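Local coordinates for uncharacterized protein (Mycobacterium tuberculosis, PDB 4Q6U) that is of unknown biochemical function but is built as a triple sensor-domain protein, one GAF-like and two PAS-like domains, and so probably takes part in signal sensing, at residues V81-G90 with L207-R215; W113-P124 with T139-L148. All blocks are in the same frame, centred on the assembly; numbering follows the deposited sequence.

Interaction 1 of 2, residues V81-G90 with L207-R215; sequences VIMTDGRMHG and LVARAMNWR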
loop_
_atom_site.group_PDB
_atom_site.type_symbol
_atom_site.label_atom_id
_atom_site.label_comp_id
_atom_site.label_asym_id
_atom_site.label_seq_id
_atom_site.Cartn_x
_atom_site.Cartn_y
_atom_site.Cartn_z
ATOM N N VAL B 81 9.851 -25.543 -20.582
ATOM C CA VAL B 81 8.961 -24.424 -20.822
ATOM C C VAL B 81 9.655 -23.512 -21.822
ATOM O O VAL B 81 10.597 -22.793 -21.477
ATOM C CB VAL B 81 8.630 -23.645 -19.546
ATOM C CG1 VAL B 81 7.498 -22.663 -19.818
ATOM C CG2 VAL B 81 8.235 -24.601 -18.429
ATOM N N ILE B 82 9.198 -23.561 -23.067
ATOM C CA ILE B 82 9.920 -22.912 -24.147
ATOM C C ILE B 82 9.090 -21.809 -24.773
ATOM O O ILE B 82 7.968 -22.041 -25.220
ATOM C CB ILE B 82 10.334 -23.931 -25.215
ATOM C CG1 ILE B 82 11.126 -25.065 -24.556
ATOM C CG2 ILE B 82 11.151 -23.251 -26.303
ATOM C CD1 ILE B 82 11.546 -26.180 -25.509
HETATM N N MSE B 83 9.652 -20.604 -24.760
HETATM C CA MSE B 83 9.028 -19.413 -25.327
HETATM C C MSE B 83 8.951 -19.574 -26.834
HETATM O O MSE B 83 9.741 -20.313 -27.409
HETATM C CB MSE B 83 9.833 -18.170 -24.952
HETATM C CG MSE B 83 9.248 -16.854 -25.444
HETATM SE SE MSE B 83 7.398 -16.707 -24.882
HETATM C CE MSE B 83 6.917 -15.049 -25.859
ATOM N N THR B 84 8.016 -18.896 -27.487
ATOM C CA THR B 84 7.850 -19.126 -28.928
ATOM C C THR B 84 9.001 -18.582 -29.785
ATOM O O THR B 84 9.013 -18.776 -31.005
ATOM C CB THR B 84 6.522 -18.536 -29.441
ATOM O OG1 THR B 84 6.346 -17.212 -28.921
ATOM C CG2 THR B 84 5.356 -19.425 -28.989
ATOM N N ASP B 85 9.981 -17.934 -29.164
ATOM C CA ASP B 85 11.203 -17.590 -29.895
ATOM C C ASP B 85 12.258 -18.698 -29.779
ATOM O O ASP B 85 13.394 -18.528 -30.214
ATOM C CB ASP B 85 11.778 -16.253 -29.408
ATOM C CG ASP B 85 11.949 -16.198 -27.901
ATOM O OD1 ASP B 85 11.975 -17.273 -27.267
ATOM O OD2 ASP B 85 12.062 -15.075 -27.351
ATOM N N GLY B 86 11.879 -19.823 -29.169
ATOM C CA GLY B 86 12.767 -20.963 -29.010
ATOM C C GLY B 86 13.558 -20.989 -27.712
ATOM O O GLY B 86 14.281 -21.945 -27.440
ATOM N N ARG B 87 13.416 -19.944 -26.903
ATOM C CA ARG B 87 14.177 -19.804 -25.663
ATOM C C ARG B 87 13.554 -20.553 -24.499
ATOM O O ARG B 87 12.355 -20.459 -24.245
ATOM C CB ARG B 87 14.318 -18.324 -25.282
ATOM C CG ARG B 87 15.133 -17.510 -26.277
ATOM C CD ARG B 87 16.605 -17.884 -26.208
ATOM N NE ARG B 87 17.106 -17.809 -24.838
ATOM C CZ ARG B 87 17.504 -16.687 -24.246
ATOM N NH1 ARG B 87 17.463 -15.530 -24.904
ATOM N NH2 ARG B 87 17.942 -16.722 -22.992
HETATM N N MSE B 88 14.389 -21.287 -23.781
HETATM C CA MSE B 88 13.941 -22.036 -22.617
HETATM C C MSE B 88 13.824 -21.119 -21.412
HETATM O O MSE B 88 14.819 -20.553 -20.972
HETATM C CB MSE B 88 14.916 -23.170 -22.327
HETATM C CG MSE B 88 14.533 -24.016 -21.149
HETATM SE SE MSE B 88 13.856 -25.751 -21.675
HETATM C CE MSE B 88 15.093 -26.140 -23.129
ATOM N N HIS B 89 12.609 -20.952 -20.892
ATOM C CA HIS B 89 12.396 -20.103 -19.728
ATOM C C HIS B 89 12.482 -20.890 -18.431
ATOM O O HIS B 89 12.790 -20.340 -17.366
ATOM C CB HIS B 89 11.036 -19.409 -19.803
ATOM C CG HIS B 89 11.009 -18.240 -20.733
ATOM N ND1 HIS B 89 10.142 -17.179 -20.570
ATOM C CD2 HIS B 89 11.744 -17.956 -21.834
ATOM C CE1 HIS B 89 10.342 -16.297 -21.531
ATOM N NE2 HIS B 89 11.311 -16.744 -22.313
ATOM N N GLY B 90 12.171 -22.171 -18.517
ATOM C CA GLY B 90 12.189 -23.006 -17.334
ATOM C C GLY B 90 11.953 -24.468 -17.643
ATOM O O GLY B 90 11.786 -24.858 -18.802
ATOM N N LEU B 207 17.367 -4.846 -23.848
ATOM C CA LEU B 207 17.018 -5.271 -22.501
ATOM C C LEU B 207 15.669 -5.985 -22.563
ATOM O O LEU B 207 14.688 -5.451 -23.078
ATOM C CB LEU B 207 16.966 -4.079 -21.540
ATOM N N VAL B 208 15.630 -7.208 -22.059
ATOM C CA VAL B 208 14.448 -8.049 -22.180
ATOM C C VAL B 208 14.138 -8.712 -20.852
ATOM O O VAL B 208 15.036 -9.262 -20.213
ATOM C CB VAL B 208 14.641 -9.146 -23.254
ATOM C CG1 VAL B 208 13.414 -10.042 -23.342
ATOM C CG2 VAL B 208 14.956 -8.523 -24.618
ATOM N N ALA B 209 12.880 -8.644 -20.430
ATOM C CA ALA B 209 12.433 -9.372 -19.251
ATOM C C ALA B 209 11.708 -10.648 -19.689
ATOM O O ALA B 209 10.742 -10.592 -20.453
ATOM C CB ALA B 209 11.530 -8.504 -18.385
ATOM N N ARG B 210 12.201 -11.797 -19.236
ATOM C CA ARG B 210 11.573 -13.070 -19.564
ATOM C C ARG B 210 10.859 -13.616 -18.339
ATOM O O ARG B 210 11.369 -13.514 -17.226
ATOM C CB ARG B 210 12.614 -14.070 -20.079
ATOM C CG ARG B 210 13.238 -13.643 -21.400
ATOM C CD ARG B 210 14.173 -14.664 -21.995
ATOM N NE ARG B 210 14.632 -14.196 -23.304
ATOM C CZ ARG B 210 14.022 -14.477 -24.450
ATOM N NH1 ARG B 210 12.936 -15.245 -24.455
ATOM N NH2 ARG B 210 14.493 -13.988 -25.591
ATOM N N ALA B 211 9.686 -14.204 -18.543
ATOM C CA ALA B 211 8.827 -14.577 -17.429
ATOM C C ALA B 211 8.096 -15.902 -17.633
ATOM O O ALA B 211 8.021 -16.428 -18.739
ATOM C CB ALA B 211 7.809 -13.455 -17.170
HETATM N N MSE B 212 7.573 -16.446 -16.544
HETATM C CA MSE B 212 6.592 -17.513 -16.623
HETATM C C MSE B 212 5.482 -17.214 -15.644
HETATM O O MSE B 212 5.760 -16.825 -14.508
HETATM C CB MSE B 212 7.212 -18.878 -16.302
HETATM C CG MSE B 212 8.289 -19.306 -17.246
HETATM SE SE MSE B 212 8.940 -21.056 -16.695
HETATM C CE MSE B 212 9.991 -20.525 -15.126
ATOM N N ASN B 213 4.228 -17.370 -16.058
ATOM C CA ASN B 213 3.167 -17.373 -15.059
ATOM C C ASN B 213 2.522 -18.747 -14.914
ATOM O O ASN B 213 2.876 -19.703 -15.623
ATOM C CB ASN B 213 2.110 -16.288 -15.366
ATOM C CG ASN B 213 1.292 -16.572 -16.621
ATOM O OD1 ASN B 213 1.310 -17.675 -17.172
ATOM N ND2 ASN B 213 0.546 -15.563 -17.066
ATOM N N TRP B 214 1.604 -18.841 -13.961
ATOM C CA TRP B 214 0.778 -20.021 -13.765
ATOM C C TRP B 214 -0.438 -19.594 -12.947
ATOM O O TRP B 214 -0.374 -18.611 -12.203
ATOM C CB TRP B 214 1.553 -21.143 -13.057
ATOM C CG TRP B 214 1.991 -20.816 -11.654
ATOM C CD1 TRP B 214 1.322 -21.100 -10.494
ATOM C CD2 TRP B 214 3.205 -20.166 -11.267
ATOM N NE1 TRP B 214 2.044 -20.660 -9.407
ATOM C CE2 TRP B 214 3.202 -20.079 -9.854
ATOM C CE3 TRP B 214 4.292 -19.643 -11.973
ATOM C CZ2 TRP B 214 4.246 -19.496 -9.139
ATOM C CZ3 TRP B 214 5.330 -19.057 -11.260
ATOM C CH2 TRP B 214 5.297 -18.988 -9.857
ATOM N N ARG B 215 -1.549 -20.305 -13.104
ATOM C CA ARG B 215 -2.740 -20.009 -12.321
ATOM C C ARG B 215 -2.515 -20.520 -10.897
ATOM O O ARG B 215 -2.170 -21.689 -10.707
ATOM C CB ARG B 215 -3.985 -20.648 -12.947
ATOM C CG ARG B 215 -5.295 -20.323 -12.225
ATOM C CD ARG B 215 -5.751 -18.893 -12.524
ATOM N NE ARG B 215 -5.979 -18.709 -13.957
ATOM C CZ ARG B 215 -7.155 -18.897 -14.546
ATOM N NH1 ARG B 215 -8.201 -19.266 -13.822
ATOM N NH2 ARG B 215 -7.287 -18.716 -15.853
#
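Arg-210, His-89 and Met-212 carry this buried contact between a hairpin end and a strand. The His-89 ring is held at both nitrogens: ND1 donates to Ala-211 O (2.9 Å), in the ring plane but above the plane of that carbonyl, and NE2 accepts from Arg-210 NH1 (3.1 Å), which fixes the ring's rotation and its tautomer. Arg-210 CB packs over one face of the ring. The arginine chain runs extended from CG to NE and delivers the guanidinium almost perpendicular to the imidazole, planes 87° apart. Arg-210 NH1 and NH2 then both grip Asp-85 OD2, NH1 at 3.0 Å on the syn lone pair and NH2 from above the carboxylate plane. Arg-87 CG lies against a guanidinium face; Glu-198 salt-bridges Arg-210 NE, and Lys-112 also pairs with Asp-85. Further along, the selenium of Met-212, a selenomethionine, lies 3.8 Å from Val-81 CG1 and from Gly-90 CA, and its CG packs on His-89 CB. Asp-85 OD1 accepts from Arg-87 N in an Asx turn, and His-89 and Gly-90 face Val-81 in a classic beta bulge: a bulged beta-hairpin of the GAF-like domain docked on a PAS-like sheet strand.

Interaction 2 of 2, residues W113-P124 with T139-L148; sequences WDLTRGVATDTP and TYGRAFAEDL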
loop_
_atom_site.group_PDB
_atom_site.type_symbol
_atom_site.label_atom_id
_atom_site.label_comp_id
_atom_site.label_asym_id
_atom_site.label_seq_id
_atom_site.Cartn_x
_atom_site.Cartn_y
_atom_site.Cartn_z
ATOM N N TRP B 113 8.824 -9.363 -22.107
ATOM C CA TRP B 113 8.679 -7.945 -22.380
ATOM C C TRP B 113 9.998 -7.473 -22.969
ATOM O O TRP B 113 11.041 -7.591 -22.316
ATOM C CB TRP B 113 8.344 -7.153 -21.110
ATOM C CG TRP B 113 6.932 -7.295 -20.645
ATOM C CD1 TRP B 113 6.014 -8.217 -21.060
ATOM C CD2 TRP B 113 6.266 -6.471 -19.683
ATOM N NE1 TRP B 113 4.816 -8.020 -20.402
ATOM C CE2 TRP B 113 4.948 -6.953 -19.556
ATOM C CE3 TRP B 113 6.659 -5.365 -18.913
ATOM C CZ2 TRP B 113 4.016 -6.372 -18.682
ATOM C CZ3 TRP B 113 5.735 -4.791 -18.052
ATOM C CH2 TRP B 113 4.429 -5.297 -17.943
ATOM N N ASP B 114 9.971 -6.987 -24.211
ATOM C CA ASP B 114 11.149 -6.325 -24.767
ATOM C C ASP B 114 11.111 -4.870 -24.307
ATOM O O ASP B 114 10.304 -4.083 -24.796
ATOM C CB ASP B 114 11.185 -6.424 -26.298
ATOM C CG ASP B 114 12.505 -5.929 -26.896
ATOM O OD1 ASP B 114 13.066 -4.932 -26.388
ATOM O OD2 ASP B 114 12.989 -6.539 -27.880
ATOM N N LEU B 115 11.970 -4.525 -23.350
ATOM C CA LEU B 115 11.962 -3.182 -22.762
ATOM C C LEU B 115 12.544 -2.143 -23.715
ATOM O O LEU B 115 12.228 -0.965 -23.627
ATOM C CB LEU B 115 12.743 -3.167 -21.449
ATOM C CG LEU B 115 12.258 -4.208 -20.445
ATOM C CD1 LEU B 115 13.097 -4.176 -19.177
ATOM C CD2 LEU B 115 10.784 -3.983 -20.152
ATOM N N THR B 116 13.393 -2.587 -24.628
ATOM C CA THR B 116 13.969 -1.671 -25.609
ATOM C C THR B 116 12.920 -1.290 -26.652
ATOM O O THR B 116 12.811 -0.131 -27.031
ATOM C CB THR B 116 15.197 -2.275 -26.306
ATOM O OG1 THR B 116 16.180 -2.634 -25.327
ATOM C CG2 THR B 116 15.803 -1.271 -27.287
ATOM N N ARG B 117 12.143 -2.272 -27.103
ATOM C CA ARG B 117 11.052 -2.016 -28.044
ATOM C C ARG B 117 9.836 -1.423 -27.349
ATOM O O ARG B 117 9.064 -0.668 -27.943
ATOM C CB ARG B 117 10.646 -3.307 -28.761
ATOM C CG ARG B 117 11.721 -3.919 -29.637
ATOM C CD ARG B 117 11.251 -5.255 -30.213
ATOM N NE ARG B 117 10.058 -5.102 -31.041
ATOM C CZ ARG B 117 9.053 -5.971 -31.085
ATOM N NH1 ARG B 117 9.079 -7.073 -30.343
ATOM N NH2 ARG B 117 8.012 -5.734 -31.870
ATOM N N GLY B 118 9.652 -1.778 -26.083
ATOM C CA GLY B 118 8.443 -1.421 -25.380
ATOM C C GLY B 118 7.289 -2.314 -25.795
ATOM O O GLY B 118 6.142 -1.866 -25.826
ATOM N N VAL B 119 7.586 -3.586 -26.096
ATOM C CA VAL B 119 6.576 -4.488 -26.635
ATOM C C VAL B 119 6.606 -5.867 -25.955
ATOM O O VAL B 119 7.670 -6.415 -25.695
ATOM C CB VAL B 119 6.760 -4.664 -28.171
ATOM C CG1 VAL B 119 5.820 -5.723 -28.724
ATOM C CG2 VAL B 119 6.555 -3.332 -28.899
ATOM N N ALA B 120 5.427 -6.404 -25.660
ATOM C CA ALA B 120 5.304 -7.709 -25.028
ATOM C C ALA B 120 4.929 -8.794 -26.037
ATOM O O ALA B 120 4.213 -8.545 -27.006
ATOM C CB ALA B 120 4.269 -7.663 -23.908
ATOM N N THR B 121 5.418 -10.001 -25.786
ATOM C CA THR B 121 5.045 -11.164 -26.558
ATOM C C THR B 121 4.540 -12.191 -25.549
ATOM O O THR B 121 5.291 -12.603 -24.654
ATOM C CB THR B 121 6.236 -11.708 -27.354
ATOM O OG1 THR B 121 6.885 -10.616 -28.015
ATOM C CG2 THR B 121 5.790 -12.759 -28.391
ATOM N N ASP B 122 3.267 -12.562 -25.650
ATOM C CA ASP B 122 2.720 -13.584 -24.748
ATOM C C ASP B 122 2.548 -14.889 -25.486
ATOM O O ASP B 122 2.965 -15.007 -26.640
ATOM C CB ASP B 122 1.379 -13.156 -24.163
ATOM C CG ASP B 122 1.534 -12.192 -23.011
ATOM O OD1 ASP B 122 1.970 -11.056 -23.269
ATOM O OD2 ASP B 122 1.230 -12.575 -21.860
ATOM N N THR B 123 1.925 -15.853 -24.810
ATOM C CA THR B 123 1.583 -17.156 -25.393
ATOM C C THR B 123 0.121 -17.463 -25.063
ATOM O O THR B 123 -0.448 -16.833 -24.169
ATOM C CB THR B 123 2.490 -18.283 -24.847
ATOM O OG1 THR B 123 2.421 -18.305 -23.418
ATOM C CG2 THR B 123 3.935 -18.067 -25.270
ATOM N N PRO B 124 -0.506 -18.400 -25.794
ATOM C CA PRO B 124 -1.831 -18.886 -25.387
ATOM C C PRO B 124 -1.862 -19.310 -23.917
ATOM O O PRO B 124 -2.818 -19.018 -23.191
ATOM C CB PRO B 124 -2.053 -20.091 -26.310
ATOM C CG PRO B 124 -1.319 -19.713 -27.560
ATOM C CD PRO B 124 -0.104 -18.940 -27.109
ATOM N N THR B 139 -1.293 -12.594 -29.503
ATOM C CA THR B 139 -0.132 -12.944 -28.691
ATOM C C THR B 139 1.057 -11.992 -28.846
ATOM O O THR B 139 1.823 -11.799 -27.898
ATOM C CB THR B 139 0.345 -14.374 -29.003
ATOM O OG1 THR B 139 0.542 -14.527 -30.425
ATOM C CG2 THR B 139 -0.687 -15.376 -28.515
ATOM N N TYR B 140 1.211 -11.404 -30.030
ATOM C CA TYR B 140 2.372 -10.567 -30.333
ATOM C C TYR B 140 2.025 -9.084 -30.450
ATOM O O TYR B 140 0.863 -8.722 -30.626
ATOM C CB TYR B 140 3.042 -11.038 -31.630
ATOM C CG TYR B 140 2.147 -10.979 -32.855
ATOM C CD1 TYR B 140 2.037 -9.813 -33.608
ATOM C CD2 TYR B 140 1.413 -12.090 -33.256
ATOM C CE1 TYR B 140 1.221 -9.752 -34.724
ATOM C CE2 TYR B 140 0.593 -12.040 -34.375
ATOM C CZ TYR B 140 0.506 -10.868 -35.102
ATOM O OH TYR B 140 -0.307 -10.811 -36.207
ATOM N N GLY B 141 3.041 -8.232 -30.350
ATOM C CA GLY B 141 2.859 -6.800 -30.514
ATOM C C GLY B 141 1.998 -6.158 -29.438
ATOM O O GLY B 141 1.330 -5.151 -29.680
ATOM N N ARG B 142 2.023 -6.732 -28.235
ATOM C CA ARG B 142 1.174 -6.274 -27.140
ATOM C C ARG B 142 1.805 -5.102 -26.402
ATOM O O ARG B 142 3.015 -5.083 -26.175
ATOM C CB ARG B 142 0.907 -7.422 -26.142
ATOM C CG ARG B 142 0.193 -8.638 -26.739
ATOM C CD ARG B 142 0.196 -9.835 -25.771
ATOM N NE ARG B 142 -0.533 -9.550 -24.536
ATOM C CZ ARG B 142 -1.862 -9.531 -24.434
ATOM N NH1 ARG B 142 -2.618 -9.786 -25.495
ATOM N NH2 ARG B 142 -2.439 -9.266 -23.259
ATOM N N ALA B 143 0.986 -4.121 -26.032
ATOM C CA ALA B 143 1.440 -3.083 -25.121
ATOM C C ALA B 143 1.573 -3.698 -23.738
ATOM O O ALA B 143 0.829 -4.628 -23.391
ATOM C CB ALA B 143 0.473 -1.905 -25.101
ATOM N N PHE B 144 2.524 -3.197 -22.959
ATOM C CA PHE B 144 2.665 -3.635 -21.571
ATOM C C PHE B 144 1.333 -3.466 -20.841
ATOM O O PHE B 144 0.972 -4.281 -19.998
ATOM C CB PHE B 144 3.770 -2.852 -20.845
ATOM C CG PHE B 144 5.152 -3.057 -21.410
ATOM C CD1 PHE B 144 5.448 -4.151 -22.211
ATOM C CD2 PHE B 144 6.160 -2.141 -21.140
ATOM C CE1 PHE B 144 6.725 -4.337 -22.732
ATOM C CE2 PHE B 144 7.440 -2.319 -21.649
ATOM C CZ PHE B 144 7.728 -3.422 -22.448
ATOM N N ALA B 145 0.581 -2.425 -21.188
ATOM C CA ALA B 145 -0.686 -2.160 -20.502
ATOM C C ALA B 145 -1.765 -3.208 -20.831
ATOM O O ALA B 145 -2.835 -3.210 -20.219
ATOM C CB ALA B 145 -1.198 -0.726 -20.842
ATOM N N GLU B 146 -1.485 -4.107 -21.781
ATOM C CA GLU B 146 -2.406 -5.208 -22.077
ATOM C C GLU B 146 -2.123 -6.433 -21.194
ATOM O O GLU B 146 -2.952 -7.342 -21.086
ATOM C CB GLU B 146 -2.332 -5.603 -23.570
ATOM C CG GLU B 146 -2.747 -4.469 -24.527
ATOM C CD GLU B 146 -2.706 -4.860 -26.001
ATOM O OE1 GLU B 146 -1.709 -4.515 -26.671
ATOM O OE2 GLU B 146 -3.674 -5.481 -26.499
ATOM N N ASP B 147 -0.945 -6.462 -20.575
ATOM C CA ASP B 147 -0.568 -7.562 -19.688
ATOM C C ASP B 147 -0.813 -7.194 -18.217
ATOM O O ASP B 147 -0.997 -8.061 -17.376
ATOM C CB ASP B 147 0.899 -7.943 -19.907
ATOM C CG ASP B 147 1.105 -8.765 -21.170
ATOM O OD1 ASP B 147 0.132 -8.913 -21.944
ATOM O OD2 ASP B 147 2.235 -9.269 -21.371
ATOM N N LEU B 148 -0.801 -5.905 -17.915
ATOM C CA LEU B 148 -1.116 -5.441 -16.567
ATOM C C LEU B 148 -2.605 -5.128 -16.492
ATOM O O LEU B 148 -3.203 -4.715 -17.484
ATOM C CB LEU B 148 -0.279 -4.213 -16.220
ATOM C CG LEU B 148 1.233 -4.452 -16.196
ATOM C CD1 LEU B 148 1.975 -3.146 -15.960
ATOM C CD2 LEU B 148 1.600 -5.477 -15.128
HETATM O O HOH W 1 3.845 -1.089 -24.178
HETATM O O HOH W 2 5.576 -9.319 -30.265
#
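The Phe-144 ring is sandwiched between Trp-113 and the backbone of Gly-118. On one face the six-membered ring of Trp-113 forms an offset stack, centroids 4.2 Å apart and planes at 8°; Gly-118 O lies over the opposite face, and Asp-114 O meets the edge at CZ. Phe-144 CB also sits over the indole in a CH-pi contact. At the indole's own edges, Leu-148 CG abuts Trp-113 CH2 at 3.7 Å, and Trp-113 NE1 donates to Asp-147 OD2 (3.0 Å), reaching the anti side of the carboxylate. The other oxygen, Asp-147 OD1, takes both NE and NH2 of Arg-142 in a side-on grip, with NE on its syn lone pair at 2.8 Å. The bend of the arginine chain at chi3 (63°) turns the guanidinium back along its own segment to reach it. Asp-122 OD1 completes the network, salt-bridged to Arg-142 NE and 2.6 Å from Asp-147 OD2; Asp-122 OD2 is bound by Ser-126. Ala-120 and Arg-142 form a single antiparallel bridge, with Ala-120 N to Arg-142 O nearly straight (175°), and Asp-122 N adds a bond to Thr-139 O. One water links Gly-118 O to Phe-144 N, another Thr-121 OG1 to Gly-141 N. Gly-118 and Val-119 face Asp-114 in a G1 bulge. A connecting loop is thus pinned along the outermost strand of the antiparallel five-stranded sheet, with strand order 2-1-5-4-3, that characterises the PAS fold.

How the interactions relate
From the N terminus the chain builds most of the GAF-like domain, turns between strands 74-82 and 88-97, and enters strand 109-114 of the middle, PAS-like domain. Interaction 2 closes a short loop of 14 residues that takes in most of helix 124-129, within that domain. Interaction 1 closes only when strand 206-215 returns, so interaction 2 is nested inside its much longer loop. The centres lie about 12 Å apart, and both contacts reach the middle-domain sheet, where strands 206-215 and 109-114 are neighbours: Ala-209 O and Leu-207 O probably accept from Trp-113 N and Leu-115 N. Met-83 packs against Thr-121. Interaction 1 joins two domains; interaction 2 consolidates one, beside strand 253-256 of the third.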